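Local coordinates for protein pyruvate synthase subunit porC (Thermotoga maritima MSB8, PDB 2RAA) that serves as the gamma subunit of pyruvate synthase, the heterotetramer that converts pyruvate and coenzyme A to acetyl-CoA and carbon dioxide while reducing ferredoxin, at residues R23-A28 with P98-G103; M38-A43 with A67-G72; V87-D92 with I109-T114; Q142-G147 with D187-A192. One frame throughout, in Å; residues are numbered along the deposited sequence. Where two conformers were deposited one is given.

Contact 1 of 4, residues R23-A28 with P98-G103; sequences RWHGRA and PAIVEG
Arg-23 and Ile-100 illustrate how one charged side chain can tie a loop to an inner strand of a sheet, its bonds across the contact going to backbone carbonyls. CG of Arg-23 anti to the backbone N (chi1 -178°) and an extended chi2 carry the chain out from the strand, and the bend at chi3 sets NE beside the ring of His-25. Its NH1 and NH2 grip a single atom end-on, the carbonyl oxygen of Glu-102, with Arg-23 NH2 to Glu-102 O at 2.9 Å and lying on a lone pair in the carbonyl plane. Arg-23 NH2 also donates to Ile-100 O at 3.0 Å, this time from above the carbonyl plane. The remaining nitrogen, Arg-23 NE, donates to NE2 of His-25 on the same strand at 3.0 Å, and so the imidazole and the guanidinium steady one another. Ile-100 meets that imidazole tip to tip: its CG1 sits over one face of the His-25 ring, 3.6 Å from the centroid, a CH-pi contact. An alanine in place of Arg-23 would probably leave the carbonyls of Ile-100 and Glu-102 without this donor and the His-25 ring freer to turn. Strand 19-27 runs between strands 64-72 and 87-90, with Phe-68 and Val-88 touching Arg-23, while the 3-10 turn belongs to the connection from strand 87-90 to strand 109-113.

Contact 2 of 4, residues M38-A43 with A67-G72; sequences MLAEAA and AFNRIG. With SO4 (sulfate ion), chain C.
Asn-69 of strand 64-72 meets Ala-40 and Leu-39 of helix 32-45 in the tightly packed part of this contact, an example of a helix laid on a sheet by small and branched side chains. The two short segments run nearly parallel, 13° apart, with their axes 9.0 Å from each other. Asn-69 is the polar member of this buried layer, and its chi1 (-67°) puts CG beside the backbone N. Its ND2 lies 3.6 Å from Ala-40 CB and donates to the carbonyl of Ser-36, while OD1 accepts from the indole N-H of Trp-24 and touches Leu-39 CD2. A leucine at Asn-69 would probably leave both Ser-36 O and the Trp-24 indole without their buried partner. The apolar part is wider spaced. Leu-39 and Ile-71 cross at about a right angle, CG of Leu-39 lying 4.0 Å from CD1 of Ile-71, and Ala-43 brings CB to the other branch of the same isoleucine, CG2. The looser chemistry belongs to Arg-70, which has no part in the helix packing; its NH2 makes two weak bonds to a sulfate, probably from the crystallisation liquor, the nearer from Arg-70 NH2 to O4 at 3.2 Å, while NH1 bonds to Gln-51. Strand 64-72 lies between strands 50-55 and 19-27, both of which also touch the helix, and Leu-154 and Leu-157 of helix 150-161 pack against Leu-39.

Contact 3 of 4, residues V87-D92 with I109-T114; sequences VVVVID and ILLVNT
Asn-113 holds CG anti to its backbone N (chi1 168°), which sets CG toward Ile-91, the residue that follows strand 87-90, and Leu-110 likewise has CG anti (chi1 173°), its chi2 of 53° then bringing CD1 back toward Val-88 and Val-90. From the first comes a side-chain bond: ND2 of Asn-113 donates to Ile-91 O at 2.9 Å, almost straight and in the plane of its own amide, though above the plane of the carbonyl. The same asparagine has further partners, OD1 accepting from Ala-136 N and ND2 bonding to Thr-137 OG1, so its amide orientation is fixed from several directions. From the second comes a buried apolar patch in which Leu-110 CD1 lies 3.9 Å from Val-88 CG1 and 4.2 Å from Val-90 CG2. On the other face, Val-87 lies beside Ile-109 and Val-89 beside Leu-111, each pair pointing the same way, with CG2 of Val-89 and CD2 of Leu-111 4.2 Å apart. Between the faces the backbones are joined by four bonds, such as Leu-111 N to Val-88 O at 2.8 Å. Helix 150-161 covers the face bearing Val-87, Val-89 and Ile-109, through Thr-161, Met-153 and Val-160. In-register parallel strands in the middle of a mixed sheet, with a helix packed on one face, are the arrangement of an alpha/beta domain.

Contact 4 of 4, residues Q142-G147 with D187-A192; sequences QEIKRG and DANKRA
Glu-143 and Arg-191 form the ionic part of this contact, a case of a helix end and its following turn joined to a second helix by a salt bridge beside an apolar patch. NE of Arg-191 donates to OE1 of Glu-143 at 3.0 Å; OE1 lies in the guanidinium plane, while the donor is on the syn side of the carboxylate but 31° out of its plane. The bond is bent and the two planes stand 65° apart, so the groups meet through one nitrogen and one oxygen and do not lie flat together. A bend at chi2 (-57°) places CD of Glu-143 close to Arg-191 CB. The water-mediated part reinforces it: one water donates to Glu-143 O at 2.6 Å and to Glu-143 OE1, and accepts a weak bond from Arg-191 NH2. The same carboxylate has a long, weak ion pair through OE2 with Arg-195, one turn further along helix 183-199.

Structurally, the contact sets the C-terminal end of helix 136-143 and the turn after it, where the chain breaks from the helix at Lys-145, whose phi is positive, across the side of helix 183-199.

The apolar part centres on Ile-144. Its CG1 takes the crowded position between backbone N and carbonyl carbon, whereas CG2, anti to the carbonyl carbon, points at the helix. Ile-144 CG2 lies 4.1 Å from Ala-192 CB and 4.2 Å from Ala-188 CB. Ile-144 CG2 is also 3.7 Å from Asn-189 CG, the two side chains crossing at about a right angle; the amide of Asn-189 donates through ND2 to the carbonyl of Val-185. Close packing continues at Ala-188, whose CB comes within 3.3 Å of Glu-143 O.

The residues that touch in contacts 2 and 3 are all buried, contact 1 is partly buried and contact 4 lies at the surface. The first three share one mixed sheet: contact 1 uses strand 19-27, which neighbours strand 64-72 of contact 2 and strand 87-90 of contact 3. Contact 1 touches both others, through Trp-24 with Asn-69 of contact 2, and through His-25 with Val-89 and Arg-27 with Asp-92 of contact 3. Contact 4 joins two helices elsewhere, its centre about 25 Å from that of contact 1. Chemistry follows place: backbone pairing and aliphatic packing in contact 3, helix-on-sheet packing in contact 2, arginine on loop carbonyls in contact 1, and a water-assisted salt bridge in contact 4.

Contact 1 of 4, residues R23-A28 with P98-G103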
loop_
_atom_site.group_PDB
_atom_site.type_symbol
_atom_site.label_atom_id
_atom_site.label_comp_id
_atom_site.label_asym_id
_atom_site.label_seq_id
_atom_site.Cartn_x
_atom_site.Cartn_y
_atom_site.Cartn_z
ATOM N N ARG A 23 -2.355 7.117 -3.090
ATOM C CA ARG A 23 -1.071 7.541 -3.645
ATOM C C ARG A 23 0.018 6.843 -2.867
ATOM O O ARG A 23 0.036 6.894 -1.659
ATOM C CB ARG A 23 -0.883 9.043 -3.539
ATOM C CG ARG A 23 0.437 9.544 -4.148
ATOM C CD ARG A 23 0.471 11.065 -4.091
ATOM N NE ARG A 23 0.655 11.540 -2.734
ATOM C CZ ARG A 23 0.343 12.753 -2.305
ATOM N NH1 ARG A 23 -0.229 13.654 -3.101
ATOM N NH2 ARG A 23 0.582 13.049 -1.047
ATOM N N TRP A 24 0.912 6.187 -3.578
ATOM C CA TRP A 24 1.931 5.363 -2.949
ATOM C C TRP A 24 3.229 6.057 -3.052
ATOM O O TRP A 24 3.493 6.659 -4.096
ATOM C CB TRP A 24 2.155 4.065 -3.730
ATOM C CG TRP A 24 1.005 3.204 -3.832
ATOM C CD1 TRP A 24 -0.087 3.424 -4.585
ATOM C CD2 TRP A 24 0.834 1.909 -3.221
ATOM N NE1 TRP A 24 -0.949 2.366 -4.479
ATOM C CE2 TRP A 24 -0.429 1.439 -3.615
ATOM C CE3 TRP A 24 1.605 1.135 -2.348
ATOM C CZ2 TRP A 24 -0.945 0.216 -3.177
ATOM C CZ3 TRP A 24 1.107 -0.083 -1.908
ATOM C CH2 TRP A 24 -0.159 -0.532 -2.312
ATOM N N HIS A 25 4.079 5.882 -2.033
ATOM C CA HIS A 25 5.440 6.414 -2.051
ATOM C C HIS A 25 6.395 5.303 -1.660
ATOM O O HIS A 25 6.256 4.689 -0.618
ATOM C CB HIS A 25 5.588 7.575 -1.101
ATOM C CG HIS A 25 4.707 8.726 -1.443
ATOM N ND1 HIS A 25 5.160 9.828 -2.136
ATOM C CD2 HIS A 25 3.388 8.933 -1.214
ATOM C CE1 HIS A 25 4.157 10.674 -2.304
ATOM N NE2 HIS A 25 3.070 10.153 -1.761
ATOM N N GLY A 26 7.348 5.048 -2.535
ATOM C CA GLY A 26 8.354 4.050 -2.325
ATOM C C GLY A 26 9.523 4.452 -3.195
ATOM O O GLY A 26 9.469 5.477 -3.871
ATOM N N ARG A 27 10.569 3.638 -3.149
ATOM C CA ARG A 27 11.772 3.820 -3.952
ATOM C C ARG A 27 11.806 2.714 -5.002
ATOM O O ARG A 27 11.369 1.571 -4.731
ATOM C CB ARG A 27 13.028 3.675 -3.080
ATOM C CG ARG A 27 13.185 4.674 -1.928
ATOM C CD ARG A 27 14.509 4.459 -1.133
ATOM N NE ARG A 27 14.643 5.420 -0.030
ATOM C CZ ARG A 27 14.999 6.698 -0.182
ATOM N NH1 ARG A 27 15.280 7.206 -1.376
ATOM N NH2 ARG A 27 15.071 7.489 0.871
ATOM N N ALA A 28 12.343 3.044 -6.173
ATOM C CA ALA A 28 12.553 2.063 -7.238
ATOM C C ALA A 28 13.130 0.746 -6.679
ATOM O O ALA A 28 14.258 0.727 -6.170
ATOM C CB ALA A 28 13.486 2.629 -8.276
ATOM N N PRO A 98 6.707 16.154 5.331
ATOM C CA PRO A 98 5.408 16.816 5.174
ATOM C C PRO A 98 4.947 16.940 3.709
ATOM O O PRO A 98 3.747 17.043 3.455
ATOM C CB PRO A 98 5.642 18.193 5.809
ATOM C CG PRO A 98 7.112 18.428 5.662
ATOM C CD PRO A 98 7.746 17.075 5.828
ATOM N N ALA A 99 5.886 16.922 2.760
ATOM C CA ALA A 99 5.562 16.946 1.332
ATOM C C ALA A 99 4.801 15.685 0.912
ATOM O O ALA A 99 3.967 15.713 0.004
ATOM C CB ALA A 99 6.838 17.061 0.514
ATOM N N ILE A 100 5.096 14.586 1.600
ATOM C CA ILE A 100 4.547 13.267 1.274
ATOM C C ILE A 100 3.072 13.188 1.636
ATOM O O ILE A 100 2.391 12.261 1.224
ATOM C CB ILE A 100 5.376 12.128 2.002
ATOM C CG1 ILE A 100 5.887 11.102 0.998
ATOM C CG2 ILE A 100 4.630 11.498 3.184
ATOM C CD1 ILE A 100 6.983 11.704 0.071
ATOM N N VAL A 101 2.588 14.168 2.396
ATOM C CA VAL A 101 1.222 14.182 2.907
ATOM C C VAL A 101 0.372 15.309 2.282
ATOM O O VAL A 101 -0.775 15.543 2.669
ATOM C CB VAL A 101 1.272 14.218 4.447
ATOM C CG1 VAL A 101 0.039 14.860 5.040
ATOM C CG2 VAL A 101 1.505 12.802 5.004
ATOM N N GLU A 102 0.919 15.952 1.253
ATOM C CA GLU A 102 0.207 16.997 0.536
ATOM C C GLU A 102 -1.082 16.492 -0.089
ATOM O O GLU A 102 -1.092 15.453 -0.737
ATOM C CB GLU A 102 1.103 17.601 -0.547
ATOM C CG GLU A 102 2.133 18.570 0.021
ATOM C CD GLU A 102 2.920 19.309 -1.056
ATOM O OE1 GLU A 102 3.145 18.719 -2.139
ATOM O OE2 GLU A 102 3.326 20.474 -0.802
ATOM N N GLY A 103 -2.174 17.225 0.110
ATOM C CA GLY A 103 -3.472 16.846 -0.451
ATOM C C GLY A 103 -4.258 15.830 0.363
ATOM O O GLY A 103 -5.428 15.548 0.058
#

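Contact 2 of 4, residues M38-A43 with A67-G72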
loop_
_atom_site.group_PDB
_atom_site.type_symbol
_atom_site.label_atom_id
_atom_site.label_comp_id
_atom_site.label_asym_id
_atom_site.label_seq_id
_atom_site.Cartn_x
_atom_site.Cartn_y
_atom_site.Cartn_z
HETATM N N MSE A 38 -1.618 -4.547 -8.907
HETATM C CA MSE A 38 -2.354 -5.690 -8.365
HETATM C C MSE A 38 -3.676 -5.299 -7.739
HETATM O O MSE A 38 -4.694 -5.991 -7.858
HETATM C CB MSE A 38 -1.466 -6.372 -7.316
HETATM C CG MSE A 38 -1.770 -7.827 -7.109
HETATM SE SE MSE A 38 -0.638 -8.656 -5.768
HETATM C CE MSE A 38 1.064 -7.655 -5.876
ATOM N N LEU A 39 -3.659 -4.153 -7.072
ATOM C CA LEU A 39 -4.840 -3.662 -6.443
ATOM C C LEU A 39 -5.805 -3.338 -7.578
ATOM O O LEU A 39 -6.931 -3.814 -7.599
ATOM C CB LEU A 39 -4.494 -2.429 -5.629
ATOM C CG LEU A 39 -5.692 -1.698 -5.080
ATOM C CD1 LEU A 39 -6.540 -2.666 -4.249
ATOM C CD2 LEU A 39 -5.178 -0.520 -4.276
ATOM N N ALA A 40 -5.324 -2.557 -8.548
ATOM C CA ALA A 40 -6.117 -2.194 -9.724
ATOM C C ALA A 40 -6.668 -3.468 -10.376
ATOM O O ALA A 40 -7.874 -3.606 -10.610
ATOM C CB ALA A 40 -5.253 -1.356 -10.738
ATOM N N GLU A 41 -5.786 -4.408 -10.649
ATOM C CA GLU A 41 -6.238 -5.691 -11.250
ATOM C C GLU A 41 -7.322 -6.371 -10.442
ATOM O O GLU A 41 -8.278 -6.881 -11.012
ATOM C CB GLU A 41 -5.052 -6.606 -11.545
ATOM C CG GLU A 41 -4.495 -6.321 -12.917
ATOM C CD GLU A 41 -3.072 -6.769 -13.132
ATOM O OE1 GLU A 41 -2.516 -7.509 -12.277
ATOM O OE2 GLU A 41 -2.513 -6.350 -14.182
ATOM N N ALA A 42 -7.228 -6.318 -9.122
ATOM C CA ALA A 42 -8.262 -6.894 -8.239
ATOM C C ALA A 42 -9.602 -6.223 -8.405
ATOM O O ALA A 42 -10.646 -6.886 -8.447
ATOM C CB ALA A 42 -7.839 -6.740 -6.823
ATOM N N ALA A 43 -9.596 -4.889 -8.437
ATOM C CA ALA A 43 -10.855 -4.118 -8.579
ATOM C C ALA A 43 -11.467 -4.309 -9.976
ATOM O O ALA A 43 -12.694 -4.271 -10.144
ATOM C CB ALA A 43 -10.603 -2.633 -8.282
ATOM N N ALA A 67 3.271 5.812 -7.140
ATOM C CA ALA A 67 2.329 5.066 -7.963
ATOM C C ALA A 67 0.960 5.616 -7.510
ATOM O O ALA A 67 0.904 6.297 -6.506
ATOM C CB ALA A 67 2.444 3.574 -7.732
ATOM N N PHE A 68 -0.121 5.344 -8.235
ATOM C CA PHE A 68 -1.418 5.904 -7.947
ATOM C C PHE A 68 -2.482 4.914 -8.295
ATOM O O PHE A 68 -2.318 4.208 -9.234
ATOM C CB PHE A 68 -1.639 7.116 -8.867
ATOM C CG PHE A 68 -0.557 8.167 -8.756
ATOM C CD1 PHE A 68 0.584 8.105 -9.528
ATOM C CD2 PHE A 68 -0.681 9.223 -7.872
ATOM C CE1 PHE A 68 1.576 9.075 -9.387
ATOM C CE2 PHE A 68 0.316 10.182 -7.752
ATOM C CZ PHE A 68 1.425 10.100 -8.482
ATOM N N ASN A 69 -3.574 4.866 -7.539
ATOM C CA ASN A 69 -4.758 4.108 -7.917
ATOM C C ASN A 69 -5.949 5.025 -7.801
ATOM O O ASN A 69 -6.022 5.827 -6.855
ATOM C CB ASN A 69 -5.047 2.906 -7.015
ATOM C CG ASN A 69 -4.013 1.817 -7.134
ATOM O OD1 ASN A 69 -3.092 1.815 -6.371
ATOM N ND2 ASN A 69 -4.172 0.885 -8.073
ATOM N N ARG A 70 -6.847 4.904 -8.781
ATOM C CA ARG A 70 -8.185 5.449 -8.711
ATOM C C ARG A 70 -9.068 4.263 -8.939
ATOM O O ARG A 70 -8.812 3.462 -9.849
ATOM C CB ARG A 70 -8.430 6.488 -9.767
ATOM C CG ARG A 70 -7.492 7.686 -9.631
ATOM C CD ARG A 70 -8.039 8.864 -10.422
ATOM N NE ARG A 70 -7.364 10.121 -10.105
ATOM C CZ ARG A 70 -6.363 10.655 -10.808
ATOM N NH1 ARG A 70 -5.875 10.066 -11.903
ATOM N NH2 ARG A 70 -5.827 11.805 -10.412
ATOM N N ILE A 71 -10.015 4.077 -8.030
ATOM C CA ILE A 71 -10.936 2.943 -8.093
ATOM C C ILE A 71 -12.347 3.541 -7.936
ATOM O O ILE A 71 -12.595 4.209 -6.971
ATOM C CB ILE A 71 -10.648 1.968 -6.997
ATOM C CG1 ILE A 71 -9.274 1.322 -7.231
ATOM C CG2 ILE A 71 -11.742 0.927 -6.965
ATOM C CD1 ILE A 71 -8.704 0.681 -6.053
ATOM N N GLY A 72 -13.220 3.347 -8.916
ATOM C CA GLY A 72 -14.540 4.008 -8.935
ATOM C C GLY A 72 -15.349 3.433 -7.824
ATOM O O GLY A 72 -15.249 2.227 -7.535
HETATM S S SO4 C . -6.931 14.321 -7.708
HETATM O O1 SO4 C . -7.527 15.643 -7.570
HETATM O O2 SO4 C . -6.523 13.893 -6.359
HETATM O O3 SO4 C . -7.955 13.433 -8.256
HETATM O O4 SO4 C . -5.770 14.424 -8.603
#

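Contact 3 of 4, residues V87-D92 with I109-T114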
loop_
_atom_site.group_PDB
_atom_site.type_symbol
_atom_site.label_atom_id
_atom_site.label_comp_id
_atom_site.label_asym_id
_atom_site.label_seq_id
_atom_site.Cartn_x
_atom_site.Cartn_y
_atom_site.Cartn_z
ATOM N N VAL A 87 -5.930 8.201 0.600
ATOM C CA VAL A 87 -4.973 7.428 1.388
ATOM C C VAL A 87 -3.611 7.604 0.806
ATOM O O VAL A 87 -3.465 7.596 -0.397
ATOM C CB VAL A 87 -5.265 5.882 1.336
ATOM C CG1 VAL A 87 -4.245 5.082 2.143
ATOM C CG2 VAL A 87 -6.697 5.581 1.864
ATOM N N VAL A 88 -2.620 7.771 1.670
ATOM C CA VAL A 88 -1.211 7.875 1.276
ATOM C C VAL A 88 -0.545 6.697 1.925
ATOM O O VAL A 88 -0.755 6.449 3.105
ATOM C CB VAL A 88 -0.558 9.237 1.723
ATOM C CG1 VAL A 88 0.935 9.215 1.538
ATOM C CG2 VAL A 88 -1.168 10.420 0.922
ATOM N N VAL A 89 0.247 5.973 1.133
ATOM C CA VAL A 89 0.876 4.727 1.538
ATOM C C VAL A 89 2.363 4.917 1.364
ATOM O O VAL A 89 2.820 5.233 0.284
ATOM C CB VAL A 89 0.424 3.544 0.649
ATOM C CG1 VAL A 89 1.107 2.272 1.054
ATOM C CG2 VAL A 89 -1.078 3.375 0.692
ATOM N N VAL A 90 3.119 4.772 2.440
ATOM C CA VAL A 90 4.554 5.015 2.397
ATOM C C VAL A 90 5.231 3.705 2.760
ATOM O O VAL A 90 5.233 3.294 3.896
ATOM C CB VAL A 90 4.949 6.188 3.342
ATOM C CG1 VAL A 90 6.451 6.350 3.422
ATOM C CG2 VAL A 90 4.295 7.490 2.855
ATOM N N ILE A 91 5.805 3.044 1.774
ATOM C CA ILE A 91 6.351 1.733 1.998
ATOM C C ILE A 91 7.805 1.778 2.429
ATOM O O ILE A 91 8.404 0.709 2.672
ATOM C CB ILE A 91 6.150 0.785 0.759
ATOM C CG1 ILE A 91 7.026 1.168 -0.424
ATOM C CG2 ILE A 91 4.681 0.746 0.343
ATOM C CD1 ILE A 91 6.958 0.157 -1.525
ATOM N N ASP A 92 8.381 2.986 2.511
ATOM C CA ASP A 92 9.751 3.162 3.040
ATOM C C ASP A 92 9.782 4.330 4.015
ATOM O O ASP A 92 9.740 5.472 3.568
ATOM C CB ASP A 92 10.726 3.388 1.897
ATOM C CG ASP A 92 12.147 3.614 2.380
ATOM O OD1 ASP A 92 12.376 3.836 3.587
ATOM O OD2 ASP A 92 13.046 3.554 1.539
ATOM N N ILE A 109 -6.267 8.594 5.364
ATOM C CA ILE A 109 -5.374 7.673 6.073
ATOM C C ILE A 109 -3.959 7.768 5.595
ATOM O O ILE A 109 -3.697 7.839 4.416
ATOM C CB ILE A 109 -5.809 6.178 5.892
ATOM C CG1 ILE A 109 -7.193 5.959 6.507
ATOM C CG2 ILE A 109 -4.788 5.214 6.507
ATOM C CD1 ILE A 109 -7.718 4.535 6.417
ATOM N N LEU A 110 -3.035 7.739 6.534
ATOM C CA LEU A 110 -1.625 7.645 6.215
ATOM C C LEU A 110 -1.226 6.253 6.695
ATOM O O LEU A 110 -1.317 5.945 7.878
ATOM C CB LEU A 110 -0.836 8.744 6.894
ATOM C CG LEU A 110 0.670 8.725 6.821
ATOM C CD1 LEU A 110 1.187 8.619 5.386
ATOM C CD2 LEU A 110 1.175 9.995 7.515
ATOM N N LEU A 111 -0.834 5.407 5.745
ATOM C CA LEU A 111 -0.456 4.029 6.026
ATOM C C LEU A 111 1.053 3.930 5.783
ATOM O O LEU A 111 1.541 4.396 4.736
ATOM C CB LEU A 111 -1.263 3.075 5.118
ATOM C CG LEU A 111 -0.831 1.598 5.087
ATOM C CD1 LEU A 111 -0.965 0.933 6.456
ATOM C CD2 LEU A 111 -1.562 0.839 3.975
ATOM N N VAL A 112 1.787 3.349 6.744
ATOM C CA VAL A 112 3.260 3.325 6.707
ATOM C C VAL A 112 3.847 1.979 7.118
ATOM O O VAL A 112 3.353 1.312 8.010
ATOM C CB VAL A 112 3.884 4.458 7.600
ATOM C CG1 VAL A 112 5.377 4.639 7.324
ATOM C CG2 VAL A 112 3.182 5.799 7.364
ATOM N N ASN A 113 4.923 1.603 6.425
ATOM C CA ASN A 113 5.704 0.395 6.691
ATOM C C ASN A 113 6.751 0.879 7.644
ATOM O O ASN A 113 7.710 1.542 7.248
ATOM C CB ASN A 113 6.383 -0.131 5.410
ATOM C CG ASN A 113 7.431 -1.209 5.685
ATOM O OD1 ASN A 113 7.304 -1.980 6.620
ATOM N ND2 ASN A 113 8.447 -1.288 4.822
ATOM N N THR A 114 6.559 0.589 8.914
ATOM C CA THR A 114 7.480 1.088 9.894
ATOM C C THR A 114 7.372 0.306 11.143
ATOM O O THR A 114 6.302 -0.181 11.475
ATOM C CB THR A 114 7.167 2.555 10.245
ATOM O OG1 THR A 114 8.226 3.085 11.054
ATOM C CG2 THR A 114 5.798 2.693 10.965
#

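Contact 4 of 4, residues Q142-G147 with D187-A192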
loop_
_atom_site.group_PDB
_atom_site.type_symbol
_atom_site.label_atom_id
_atom_site.label_comp_id
_atom_site.label_asym_id
_atom_site.label_seq_id
_atom_site.Cartn_x
_atom_site.Cartn_y
_atom_site.Cartn_z
ATOM N N GLN A 142 9.715 -13.032 6.892
ATOM C CA GLN A 142 9.243 -14.253 7.520
ATOM C C GLN A 142 8.515 -15.165 6.542
ATOM O O GLN A 142 8.714 -16.388 6.526
ATOM C CB GLN A 142 8.306 -13.917 8.690
ATOM C CG GLN A 142 8.974 -13.280 9.888
ATOM C CD GLN A 142 8.207 -13.498 11.189
ATOM O OE1 GLN A 142 7.670 -12.548 11.773
ATOM N NE2 GLN A 142 8.140 -14.755 11.637
ATOM N N GLU A 143 7.661 -14.567 5.728
ATOM C CA GLU A 143 6.767 -15.354 4.914
ATOM C C GLU A 143 7.305 -15.682 3.538
ATOM O O GLU A 143 7.234 -16.858 3.112
ATOM C CB GLU A 143 5.404 -14.651 4.801
ATOM C CG GLU A 143 4.638 -14.550 6.115
ATOM C CD GLU A 143 4.381 -15.910 6.801
ATOM O OE1 GLU A 143 4.350 -16.987 6.151
ATOM O OE2 GLU A 143 4.178 -15.875 8.023
ATOM N N ILE A 144 7.801 -14.661 2.826
ATOM C CA ILE A 144 8.307 -14.872 1.466
ATOM C C ILE A 144 9.854 -14.897 1.427
ATOM O O ILE A 144 10.437 -15.078 0.367
ATOM C CB ILE A 144 7.730 -13.908 0.431
ATOM C CG1 ILE A 144 8.233 -12.468 0.659
ATOM C CG2 ILE A 144 6.167 -14.030 0.428
ATOM C CD1 ILE A 144 7.956 -11.454 -0.498
ATOM N N LYS A 145 10.487 -14.709 2.576
ATOM C CA LYS A 145 11.931 -14.703 2.656
ATOM C C LYS A 145 12.603 -13.594 1.877
ATOM O O LYS A 145 13.707 -13.766 1.411
ATOM C CB LYS A 145 12.457 -16.072 2.217
ATOM C CG LYS A 145 11.950 -17.208 3.120
ATOM C CD LYS A 145 12.433 -18.551 2.591
ATOM C CE LYS A 145 11.912 -19.752 3.380
ATOM N NZ LYS A 145 12.617 -20.997 2.910
ATOM N N ARG A 146 11.944 -12.454 1.790
ATOM C CA ARG A 146 12.447 -11.261 1.105
ATOM C C ARG A 146 11.959 -10.055 1.885
ATOM O O ARG A 146 10.843 -10.059 2.379
ATOM C CB ARG A 146 11.826 -11.120 -0.289
ATOM C CG ARG A 146 12.485 -11.803 -1.432
ATOM C CD ARG A 146 12.430 -13.291 -1.330
ATOM N NE ARG A 146 12.314 -13.934 -2.632
ATOM C CZ ARG A 146 12.802 -15.130 -2.921
ATOM N NH1 ARG A 146 13.496 -15.809 -2.018
ATOM N NH2 ARG A 146 12.621 -15.632 -4.135
ATOM N N GLY A 147 12.738 -8.996 1.923
ATOM C CA GLY A 147 12.313 -7.791 2.610
ATOM C C GLY A 147 11.553 -6.798 1.774
ATOM O O GLY A 147 11.476 -5.628 2.145
ATOM N N ASP A 187 1.297 -19.761 -1.668
ATOM C CA ASP A 187 0.729 -19.716 -0.322
ATOM C C ASP A 187 1.505 -18.764 0.570
ATOM O O ASP A 187 0.918 -18.055 1.388
ATOM C CB ASP A 187 0.668 -21.117 0.289
ATOM C CG ASP A 187 -0.218 -22.076 -0.519
ATOM O OD1 ASP A 187 -1.299 -21.664 -1.011
ATOM O OD2 ASP A 187 0.174 -23.253 -0.643
ATOM N N ALA A 188 2.817 -18.739 0.390
ATOM C CA ALA A 188 3.675 -17.870 1.180
ATOM C C ALA A 188 3.288 -16.427 0.926
ATOM O O ALA A 188 3.224 -15.617 1.862
ATOM C CB ALA A 188 5.146 -18.101 0.834
ATOM N N ASN A 189 3.027 -16.104 -0.339
ATOM C CA ASN A 189 2.653 -14.736 -0.676
ATOM C C ASN A 189 1.270 -14.380 -0.119
ATOM O O ASN A 189 1.002 -13.217 0.255
ATOM C CB ASN A 189 2.719 -14.503 -2.183
ATOM C CG ASN A 189 4.139 -14.332 -2.683
ATOM O OD1 ASN A 189 4.589 -13.209 -2.920
ATOM N ND2 ASN A 189 4.869 -15.445 -2.824
ATOM N N LYS A 190 0.386 -15.368 -0.046
ATOM C CA LYS A 190 -0.970 -15.111 0.460
ATOM C C LYS A 190 -0.898 -14.911 1.949
ATOM O O LYS A 190 -1.643 -14.106 2.490
ATOM C CB LYS A 190 -1.971 -16.236 0.104
ATOM C CG LYS A 190 -1.936 -16.635 -1.395
ATOM C CD LYS A 190 -3.284 -16.919 -2.038
ATOM C CE LYS A 190 -3.761 -18.336 -1.882
ATOM N NZ LYS A 190 -4.975 -18.514 -2.742
ATOM N N ARG A 191 -0.010 -15.656 2.613
ATOM C CA ARG A 191 0.208 -15.459 4.042
ATOM C C ARG A 191 0.762 -14.074 4.304
ATOM O O ARG A 191 0.408 -13.442 5.271
ATOM C CB ARG A 191 1.177 -16.469 4.602
ATOM C CG ARG A 191 0.600 -17.836 4.790
ATOM C CD ARG A 191 1.537 -18.681 5.651
ATOM N NE ARG A 191 2.691 -19.202 4.912
ATOM C CZ ARG A 191 2.653 -20.296 4.155
ATOM N NH1 ARG A 191 1.522 -20.979 4.017
ATOM N NH2 ARG A 191 3.745 -20.704 3.521
ATOM N N ALA A 192 1.661 -13.617 3.452
ATOM C CA ALA A 192 2.234 -12.280 3.610
ATOM C C ALA A 192 1.111 -11.240 3.506
ATOM O O ALA A 192 1.048 -10.300 4.294
ATOM C CB ALA A 192 3.348 -12.047 2.579
HETATM O O HOH W 1 6.220 -18.674 4.615
#